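Local coordinates for glutathione peroxidase (Schistosoma mansoni, PDB 2V1M), which catalyses the reduction of hydrogen peroxide by glutathione, giving glutathione disulfide and water, at residues Leu53-Thr58 with Ala154-Glu159; Val61-Arg66 with Asp161-Leu166; Ile67-Cys72 with Val96-Phe101. All blocks are in the same frame, centred on the assembly; numbering follows the deposited sequence. Where two conformers were deposited one is given.

Contact 1. Residues Leu53-Thr58 with Ala154-Glu159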
loop_
_atom_site.group_PDB
_atom_site.type_symbol
_atom_site.label_atom_id
_atom_site.label_comp_id
_atom_site.label_asym_id
_atom_site.label_seq_id
_atom_site.Cartn_x
_atom_site.Cartn_y
_atom_site.Cartn_z
ATOM N N LEU A 53 -8.531 5.251 -4.517
ATOM C CA LEU A 53 -8.072 3.854 -4.505
ATOM C C LEU A 53 -9.209 2.872 -4.772
ATOM O O LEU A 53 -9.034 1.877 -5.471
ATOM C CB LEU A 53 -7.330 3.522 -3.207
ATOM C CG LEU A 53 -6.000 4.255 -3.040
ATOM C CD1 LEU A 53 -5.536 4.097 -1.574
ATOM C CD2 LEU A 53 -4.933 3.654 -3.981
ATOM N N GLN A 54 -10.375 3.112 -4.161
ATOM C CA GLN A 54 -11.510 2.202 -4.385
ATOM C C GLN A 54 -11.983 2.267 -5.850
ATOM O O GLN A 54 -12.347 1.222 -6.430
ATOM C CB GLN A 54 -12.641 2.525 -3.396
ATOM C CG GLN A 54 -13.899 1.722 -3.654
ATOM C CD GLN A 54 -13.733 0.242 -3.703
ATOM O OE1 GLN A 54 -12.790 -0.338 -3.114
ATOM N NE2 GLN A 54 -14.668 -0.418 -4.428
ATOM N N GLU A 55 -11.996 3.461 -6.440
ATOM C CA GLU A 55 -12.318 3.579 -7.868
ATOM C C GLU A 55 -11.285 2.847 -8.729
ATOM O O GLU A 55 -11.636 2.196 -9.728
ATOM C CB GLU A 55 -12.425 5.055 -8.268
ATOM C CG GLU A 55 -13.648 5.765 -7.708
ATOM C CD GLU A 55 -13.428 7.229 -7.242
ATOM O OE1 GLU A 55 -12.430 7.871 -7.621
ATOM O OE2 GLU A 55 -14.272 7.761 -6.468
ATOM N N MET A 56 -10.014 2.987 -8.392
ATOM C CA MET A 56 -9.011 2.309 -9.196
ATOM C C MET A 56 -9.058 0.800 -9.039
ATOM O O MET A 56 -8.896 0.090 -10.035
ATOM C CB MET A 56 -7.630 2.827 -8.874
ATOM C CG MET A 56 -7.431 4.265 -9.274
ATOM S SD MET A 56 -5.909 5.002 -8.642
ATOM C CE MET A 56 -4.707 4.080 -9.606
ATOM N N HIS A 57 -9.308 0.321 -7.820
ATOM C CA HIS A 57 -9.548 -1.110 -7.618
ATOM C C HIS A 57 -10.676 -1.573 -8.544
ATOM O O HIS A 57 -10.575 -2.580 -9.244
ATOM C CB HIS A 57 -9.965 -1.356 -6.176
ATOM C CG HIS A 57 -10.471 -2.739 -5.959
ATOM N ND1 HIS A 57 -9.622 -3.800 -5.688
ATOM C CD2 HIS A 57 -11.742 -3.229 -5.994
ATOM C CE1 HIS A 57 -10.380 -4.876 -5.556
ATOM N NE2 HIS A 57 -11.653 -4.567 -5.753
ATOM N N THR A 58 -11.795 -0.847 -8.520
ATOM C CA THR A 58 -12.951 -1.284 -9.290
ATOM C C THR A 58 -12.659 -1.280 -10.804
ATOM O O THR A 58 -13.121 -2.158 -11.542
ATOM C CB THR A 58 -14.164 -0.455 -8.881
ATOM O OG1 THR A 58 -14.452 -0.730 -7.492
ATOM C CG2 THR A 58 -15.386 -0.811 -9.704
ATOM N N ALA A 154 -1.918 12.117 -6.071
ATOM C CA ALA A 154 -3.238 11.533 -6.174
ATOM C C ALA A 154 -3.128 10.110 -6.727
ATOM O O ALA A 154 -2.436 9.904 -7.720
ATOM C CB ALA A 154 -4.101 12.375 -7.116
ATOM N N PRO A 155 -3.872 9.138 -6.150
ATOM C CA PRO A 155 -3.818 7.785 -6.728
ATOM C C PRO A 155 -4.107 7.781 -8.223
ATOM O O PRO A 155 -3.472 7.047 -8.971
ATOM C CB PRO A 155 -4.865 7.019 -5.907
ATOM C CG PRO A 155 -4.789 7.693 -4.510
ATOM C CD PRO A 155 -4.583 9.177 -4.839
ATOM N N TYR A 156 -5.053 8.600 -8.683
ATOM C CA TYR A 156 -5.375 8.625 -10.104
ATOM C C TYR A 156 -4.166 8.942 -10.973
ATOM O O TYR A 156 -4.103 8.494 -12.130
ATOM C CB TYR A 156 -6.475 9.647 -10.383
ATOM C CG TYR A 156 -7.858 9.262 -9.985
ATOM C CD1 TYR A 156 -8.178 7.956 -9.633
ATOM C CD2 TYR A 156 -8.869 10.206 -10.004
ATOM C CE1 TYR A 156 -9.469 7.590 -9.329
ATOM C CE2 TYR A 156 -10.179 9.863 -9.674
ATOM C CZ TYR A 156 -10.457 8.542 -9.344
ATOM O OH TYR A 156 -11.749 8.213 -9.030
ATOM N N ASP A 157 -3.235 9.725 -10.464
ATOM C CA ASP A 157 -2.056 10.079 -11.255
ATOM C C ASP A 157 -1.063 8.948 -11.413
ATOM O O ASP A 157 -0.089 9.083 -12.170
ATOM C CB ASP A 157 -1.401 11.306 -10.676
ATOM C CG ASP A 157 -2.273 12.568 -10.866
ATOM O OD1 ASP A 157 -3.170 12.557 -11.724
ATOM O OD2 ASP A 157 -2.011 13.572 -10.218
ATOM N N ILE A 158 -1.313 7.826 -10.742
ATOM C CA ILE A 158 -0.471 6.629 -10.849
ATOM C C ILE A 158 -1.041 5.661 -11.907
ATOM O O ILE A 158 -0.380 4.687 -12.302
ATOM C CB ILE A 158 -0.362 5.959 -9.452
ATOM C CG1 ILE A 158 0.189 6.969 -8.445
ATOM C CG2 ILE A 158 0.528 4.704 -9.485
ATOM C CD1 ILE A 158 0.144 6.490 -7.011
ATOM N N GLU A 159 -2.255 5.928 -12.394
ATOM C CA GLU A 159 -2.927 4.948 -13.240
ATOM C C GLU A 159 -2.166 4.686 -14.547
ATOM O O GLU A 159 -2.112 3.540 -14.988
ATOM C CB GLU A 159 -4.345 5.439 -13.531
ATOM C CG GLU A 159 -5.208 4.378 -14.124
ATOM C CD GLU A 159 -6.687 4.566 -13.844
ATOM O OE1 GLU A 159 -7.083 5.097 -12.782
ATOM O OE2 GLU A 159 -7.450 4.152 -14.731
#

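Contact 2. Residues Val61-Arg66 with Asp161-Leu166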
loop_
_atom_site.group_PDB
_atom_site.type_symbol
_atom_site.label_atom_id
_atom_site.label_comp_id
_atom_site.label_asym_id
_atom_site.label_seq_id
_atom_site.Cartn_x
_atom_site.Cartn_y
_atom_site.Cartn_z
ATOM N N VAL A 61 -8.948 -4.127 -10.961
ATOM C CA VAL A 61 -8.698 -5.415 -10.335
ATOM C C VAL A 61 -8.801 -6.570 -11.344
ATOM O O VAL A 61 -7.997 -7.506 -11.309
ATOM C CB VAL A 61 -9.630 -5.629 -9.128
ATOM C CG1 VAL A 61 -11.114 -5.664 -9.533
ATOM C CG2 VAL A 61 -9.216 -6.895 -8.326
ATOM N N GLY A 62 -9.769 -6.481 -12.250
ATOM C CA GLY A 62 -9.954 -7.537 -13.241
ATOM C C GLY A 62 -8.822 -7.637 -14.251
ATOM O O GLY A 62 -8.725 -8.649 -14.949
ATOM N N LYS A 63 -8.022 -6.583 -14.376
ATOM C CA LYS A 63 -6.891 -6.528 -15.283
ATOM C C LYS A 63 -5.580 -6.922 -14.611
ATOM O O LYS A 63 -4.560 -7.031 -15.284
ATOM C CB LYS A 63 -6.764 -5.118 -15.859
ATOM C CG LYS A 63 -7.946 -4.683 -16.711
ATOM C CD LYS A 63 -7.716 -3.283 -17.296
ATOM C CE LYS A 63 -9.006 -2.557 -17.626
ATOM N NZ LYS A 63 -9.919 -3.414 -18.420
ATOM N N GLY A 64 -5.623 -7.138 -13.297
ATOM C CA GLY A 64 -4.448 -7.620 -12.552
ATOM C C GLY A 64 -3.877 -6.681 -11.502
ATOM O O GLY A 64 -2.804 -6.972 -10.975
ATOM N N LEU A 65 -4.539 -5.558 -11.198
ATOM C CA LEU A 65 -4.074 -4.679 -10.142
ATOM C C LEU A 65 -4.525 -5.186 -8.767
ATOM O O LEU A 65 -5.725 -5.506 -8.597
ATOM C CB LEU A 65 -4.609 -3.260 -10.326
ATOM C CG LEU A 65 -4.187 -2.281 -9.215
ATOM C CD1 LEU A 65 -2.687 -2.022 -9.217
ATOM C CD2 LEU A 65 -4.947 -0.970 -9.399
ATOM N N ARG A 66 -3.615 -5.186 -7.801
ATOM C CA ARG A 66 -3.945 -5.435 -6.396
ATOM C C ARG A 66 -3.449 -4.255 -5.571
ATOM O O ARG A 66 -2.284 -3.910 -5.608
ATOM C CB ARG A 66 -3.307 -6.758 -5.922
ATOM C CG ARG A 66 -3.815 -7.979 -6.726
ATOM C CD ARG A 66 -5.280 -8.251 -6.472
ATOM N NE ARG A 66 -5.719 -9.444 -7.199
ATOM C CZ ARG A 66 -6.149 -9.438 -8.466
ATOM N NH1 ARG A 66 -6.133 -8.318 -9.199
ATOM N NH2 ARG A 66 -6.556 -10.579 -9.026
ATOM N N ASP A 161 1.055 4.715 -15.118
ATOM C CA ASP A 161 2.161 3.827 -14.814
ATOM C C ASP A 161 1.667 2.409 -14.522
ATOM O O ASP A 161 2.298 1.429 -14.934
ATOM C CB ASP A 161 2.965 4.358 -13.621
ATOM C CG ASP A 161 3.726 5.668 -13.934
ATOM O OD1 ASP A 161 3.953 5.976 -15.125
ATOM O OD2 ASP A 161 4.139 6.354 -12.960
ATOM N N ILE A 162 0.547 2.287 -13.806
ATOM C CA ILE A 162 -0.048 0.976 -13.596
ATOM C C ILE A 162 -0.374 0.306 -14.931
ATOM O O ILE A 162 -0.092 -0.875 -15.106
ATOM C CB ILE A 162 -1.297 1.107 -12.704
ATOM C CG1 ILE A 162 -0.850 1.396 -11.244
ATOM C CG2 ILE A 162 -2.157 -0.192 -12.763
ATOM C CD1 ILE A 162 -1.995 1.931 -10.364
ATOM N N MET A 163 -1.002 1.032 -15.858
ATOM C CA MET A 163 -1.358 0.429 -17.151
ATOM C C MET A 163 -0.140 -0.100 -17.864
ATOM O O MET A 163 -0.201 -1.166 -18.512
ATOM C CB MET A 163 -2.115 1.414 -18.075
ATOM C CG MET A 163 -3.442 1.932 -17.497
ATOM S SD MET A 163 -4.506 0.734 -16.766
ATOM C CE MET A 163 -5.141 -0.105 -18.214
ATOM N N GLU A 164 0.978 0.628 -17.810
ATOM C CA GLU A 164 2.184 0.127 -18.476
ATOM C C GLU A 164 2.574 -1.223 -17.879
ATOM O O GLU A 164 2.838 -2.204 -18.614
ATOM C CB GLU A 164 3.324 1.158 -18.419
ATOM C CG GLU A 164 3.032 2.446 -19.238
ATOM C CD GLU A 164 4.035 3.585 -19.059
ATOM O OE1 GLU A 164 4.326 4.017 -17.925
ATOM O OE2 GLU A 164 4.520 4.086 -20.086
ATOM N N LEU A 165 2.584 -1.296 -16.554
ATOM C CA LEU A 165 3.023 -2.558 -15.938
ATOM C C LEU A 165 2.000 -3.688 -16.127
ATOM O O LEU A 165 2.380 -4.867 -16.205
ATOM C CB LEU A 165 3.352 -2.357 -14.471
ATOM C CG LEU A 165 4.476 -1.355 -14.162
ATOM C CD1 LEU A 165 4.749 -1.387 -12.650
ATOM C CD2 LEU A 165 5.747 -1.711 -14.945
ATOM N N LEU A 166 0.710 -3.362 -16.181
ATOM C CA LEU A 166 -0.325 -4.405 -16.435
ATOM C C LEU A 166 -0.190 -4.988 -17.815
ATOM O O LEU A 166 -0.489 -6.172 -18.021
ATOM C CB LEU A 166 -1.740 -3.816 -16.300
ATOM C CG LEU A 166 -2.195 -3.466 -14.874
ATOM C CD1 LEU A 166 -3.515 -2.746 -14.920
ATOM C CD2 LEU A 166 -2.340 -4.699 -13.975
#

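Contact 3. Residues Ile67-Cys72 with Val96-Phe101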
loop_
_atom_site.group_PDB
_atom_site.type_symbol
_atom_site.label_atom_id
_atom_site.label_comp_id
_atom_site.label_asym_id
_atom_site.label_seq_id
_atom_site.Cartn_x
_atom_site.Cartn_y
_atom_site.Cartn_z
ATOM N N ILE A 67 -4.351 -3.647 -4.824
ATOM C CA ILE A 67 -4.010 -2.563 -3.923
ATOM C C ILE A 67 -3.928 -3.114 -2.511
ATOM O O ILE A 67 -4.850 -3.833 -2.068
ATOM C CB ILE A 67 -5.061 -1.408 -4.023
ATOM C CG1 ILE A 67 -5.060 -0.853 -5.456
ATOM C CG2 ILE A 67 -4.784 -0.331 -2.971
ATOM C CD1 ILE A 67 -6.224 0.110 -5.717
ATOM N N LEU A 68 -2.825 -2.804 -1.822
ATOM C CA LEU A 68 -2.557 -3.292 -0.472
ATOM C C LEU A 68 -2.423 -2.068 0.423
ATOM O O LEU A 68 -1.558 -1.220 0.167
ATOM C CB LEU A 68 -1.262 -4.107 -0.402
ATOM C CG LEU A 68 -1.190 -5.454 -1.090
ATOM C CD1 LEU A 68 -1.250 -5.410 -2.543
ATOM C CD2 LEU A 68 0.080 -6.140 -0.597
ATOM N N ALA A 69 -3.236 -1.994 1.477
ATOM C CA ALA A 69 -3.252 -0.817 2.372
ATOM C C ALA A 69 -2.812 -1.225 3.772
ATOM O O ALA A 69 -3.445 -2.085 4.423
ATOM C CB ALA A 69 -4.639 -0.209 2.413
ATOM N N PHE A 70 -1.729 -0.585 4.232
ATOM C CA PHE A 70 -1.110 -0.835 5.531
ATOM C C PHE A 70 -1.343 0.344 6.465
ATOM O O PHE A 70 -0.723 1.392 6.299
ATOM C CB PHE A 70 0.393 -1.083 5.363
ATOM C CG PHE A 70 0.672 -2.430 4.735
ATOM C CD1 PHE A 70 0.768 -3.565 5.536
ATOM C CD2 PHE A 70 0.796 -2.544 3.350
ATOM C CE1 PHE A 70 0.965 -4.817 4.982
ATOM C CE2 PHE A 70 1.003 -3.802 2.782
ATOM C CZ PHE A 70 1.079 -4.939 3.595
ATOM N N PRO A 71 -2.216 0.185 7.465
ATOM C CA PRO A 71 -2.378 1.258 8.466
ATOM C C PRO A 71 -1.062 1.480 9.204
ATOM O O PRO A 71 -0.315 0.547 9.482
ATOM C CB PRO A 71 -3.445 0.700 9.422
ATOM C CG PRO A 71 -4.236 -0.320 8.542
ATOM C CD PRO A 71 -3.129 -0.959 7.742
ATOM N N CYS A 72 -0.830 2.745 9.570
ATOM C CA CYS A 72 0.411 3.097 10.279
ATOM C C CYS A 72 0.135 4.352 11.087
ATOM O O CYS A 72 -0.419 5.323 10.556
ATOM C CB CYS A 72 1.537 3.359 9.238
ATOM S SG CYS A 72 3.066 3.959 9.984
ATOM N N VAL A 96 -14.451 -0.049 0.728
ATOM C CA VAL A 96 -13.185 -0.610 0.312
ATOM C C VAL A 96 -13.318 -2.109 -0.010
ATOM O O VAL A 96 -13.742 -2.902 0.859
ATOM C CB VAL A 96 -12.136 -0.435 1.421
ATOM C CG1 VAL A 96 -10.885 -1.263 1.142
ATOM C CG2 VAL A 96 -11.785 1.047 1.559
ATOM N N GLN A 97 -12.887 -2.463 -1.224
ATOM C CA GLN A 97 -12.868 -3.875 -1.656
ATOM C C GLN A 97 -11.468 -4.400 -1.858
ATOM O O GLN A 97 -11.302 -5.608 -2.084
ATOM C CB GLN A 97 -13.680 -4.052 -2.933
ATOM C CG GLN A 97 -15.152 -3.826 -2.733
ATOM C CD GLN A 97 -15.860 -3.900 -4.052
ATOM O OE1 GLN A 97 -15.603 -3.098 -4.953
ATOM N NE2 GLN A 97 -16.708 -4.920 -4.234
ATOM N N PHE A 98 -10.451 -3.532 -1.831
ATOM C CA PHE A 98 -9.072 -3.953 -1.939
ATOM C C PHE A 98 -8.575 -4.483 -0.570
ATOM O O PHE A 98 -9.357 -4.588 0.394
ATOM C CB PHE A 98 -8.184 -2.836 -2.500
ATOM C CG PHE A 98 -8.284 -1.512 -1.778
ATOM C CD1 PHE A 98 -9.207 -0.532 -2.185
ATOM C CD2 PHE A 98 -7.480 -1.249 -0.656
ATOM C CE1 PHE A 98 -9.302 0.676 -1.501
ATOM C CE2 PHE A 98 -7.596 -0.045 0.040
ATOM C CZ PHE A 98 -8.526 0.919 -0.369
ATOM N N ASP A 99 -7.308 -4.908 -0.510
ATOM C CA ASP A 99 -6.821 -5.656 0.639
ATOM C C ASP A 99 -6.311 -4.716 1.723
ATOM O O ASP A 99 -5.409 -3.909 1.501
ATOM C CB ASP A 99 -5.759 -6.649 0.181
ATOM C CG ASP A 99 -6.340 -7.766 -0.672
ATOM O OD1 ASP A 99 -7.548 -8.056 -0.556
ATOM O OD2 ASP A 99 -5.554 -8.370 -1.433
ATOM N N MET A 100 -6.861 -4.887 2.926
ATOM C CA MET A 100 -6.501 -4.157 4.134
ATOM C C MET A 100 -5.684 -5.030 5.060
ATOM O O MET A 100 -5.963 -6.232 5.237
ATOM C CB MET A 100 -7.774 -3.727 4.885
ATOM C CG MET A 100 -8.678 -2.717 4.141
ATOM S SD MET A 100 -7.923 -1.099 3.862
ATOM C CE MET A 100 -7.487 -0.595 5.523
ATOM N N PHE A 101 -4.696 -4.395 5.696
ATOM C CA PHE A 101 -3.772 -5.090 6.607
ATOM C C PHE A 101 -3.835 -4.562 8.021
ATOM O O PHE A 101 -4.412 -3.516 8.306
ATOM C CB PHE A 101 -2.352 -5.074 6.011
ATOM C CG PHE A 101 -2.301 -5.876 4.717
ATOM C CD1 PHE A 101 -2.013 -7.238 4.754
ATOM C CD2 PHE A 101 -2.692 -5.296 3.493
ATOM C CE1 PHE A 101 -2.042 -8.021 3.582
ATOM C CE2 PHE A 101 -2.747 -6.060 2.349
ATOM C CZ PHE A 101 -2.446 -7.434 2.389
HETATM O O HOH W 1 -5.278 -6.389 -3.361
#

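Contact 1. Residues Leu53-Thr58 with Ala154-Glu159
The Tyr156 ring meets helix 46-60 with its edge: Met56 CG lies in the ring plane, 3.8 Å from Tyr156 CD1. Met56 SD also sits beside this edge rather than over a face, 5.2 Å from the centroid of the Tyr156 ring and 82° off its normal, an edge-on Met-aromatic contact. At the far end of the ring, Tyr156 OH and the Glu55 carboxylate are modelled too close together to be a real pair. Glu55 was also deposited in two conformers, and this approach carries no weight.

Met56 too has two deposited conformers; in the one described here its side chain carries the contact. Its SD lies anti to CA (chi2 170°) and reaches the turn, 3.2 Å from Pro155 O and 3.6 Å from Pro155 CB. Next to it, the Pro155 ring crosses the Leu53 side chain at about a right angle, with Pro155 CB 3.9 Å from Leu53 CD2. Glu159 points the opposite way alongside Met56, its OE1 3.6 Å from Met56 CG, while its OE2 forms a salt bridge with Arg59.

The turn before helix 159-167 is thus fitted against helix 46-60, where Gln52 OE1 also accepts a hydrogen bond from Tyr156 N. On the side facing the sheet, Leu53 and Ile158 touch Leu35 of strand 33-39, and Leu53 also reaches Ile67 of strand 65-71.

Contact 2. Residues Val61-Arg66 with Asp161-Leu166
Lys63, exposed to solvent, touches helix 159-167 with its hydrocarbon part. Its CB lies 4.1 Å from Leu166 CD1, and its CD lies 4.2 Å from Met163 CE, which a chain bent at both chi2 and chi3 carries toward the lysine. The two long side chains cross obliquely, and the far end of Lys63 leads away from helix 159-167.

Gly64 follows with positive phi (116°) as the C-prime residue of a Schellman motif that closes helix 46-60: Gly64 N bonds to Val61 O, and Leu65 N to Leu60 O. The helix end turns here into strand 65-71, and Leu166 fits against the backbone of the turn. Its CD2 methyl is 3.5 Å from both Lys63 O and Gly64 C.

Leu65, the first residue of the strand, has CG anti to the backbone N (chi1 178°), and chi2 of 66° turns CD1 from there toward Ile162. Leu65 CD1 meets Ile162 CG2 at 4.0 Å, the two side chains crossing at about a right angle, and both residues also touch Leu60.

Arg66 turns back over the helix end instead of toward helix 159-167. Its NH1 donates hydrogen bonds to Val61 O (2.9 Å), in the carbonyl plane on a lone pair, and to Leu65 O (2.9 Å), where it stands above the carbonyl plane. Val61 O is therefore gripped by both Gly64 N and Arg66 NH1.

No hydrogen bond links 61-66 directly to 161-166, so their adhesion rests on van der Waals contacts, of methyl and methylene groups with one another and of the Leu166 methyl with the turn's peptide groups. The polar link is indirect: Arg141 NH2 donates to both Lys63 O and Leu166 O, tying the turn to the helix through a third residue.

Contact 3. Residues Ile67-Cys72 with Val96-Phe101
Ile67 O accepts from Asp99 N at 3.1 Å, beginning a run of three parallel-strand hydrogen bonds. Ala69 then serves both ways: its N donates to Asp99 O at 2.9 Å, and its O receives Phe101 N at 2.9 Å. Ile67 O takes a second bond from a water, which also donates weakly to Asp99 OD2. That carboxylate oxygen has a stronger partner in Tyr29 OH. On the other side of the strand, Leu68 and Phe70 bond through their backbones to strand 33-39.

Strands 65-71 and 99-100 are the two parallel strands of a beta-alpha-beta crossover through helix 83-94, within the thioredoxin-like fold of this family, and 99-100 is an outermost strand of the sheet. Leu68 and Phe101 pack together through CB and CE2, and the Phe70 and Phe101 rings form an offset stack, centroids 4.5 Å apart and planes at 16°. On the face of the sheet opposite Leu68 and Asp99, Ala69 CB lies 3.7 Å from Met100 SD and at the edge of the Phe98 ring. Ile67 CG2 makes a CH-pi contact over one face of that ring, whose CG stands between backbone N and carbonyl carbon (chi1 53°), and Val96 CG1 covers the centre of the opposite face.

Phe101 O is buried with no hydrogen-bond partner in the model; Pro71 CD lies against it at 2.9 Å.

Contacts 1 and 2 both join the region of helix 46-60 to the chain's C-terminal part, and their centres lie about 11 Å apart; they touch where Met56 CE meets Ile162 CD1 at 3.5 Å. Along the chain their segments alternate, and contact 3 is nested inside the loops that both close. Contact 3 shares strand 65-71 with contact 2, centres about 16 Å apart, and meets contact 1, about 13 Å away between centres, through a probable hydrogen bond from Gln97 N to Gln54 OE1. Helix 46-60 is thus flanked by the sheet and the C-terminal segment. It follows closely after Cys43, the active-site residue by similarity, present here as cysteinesulfonic acid.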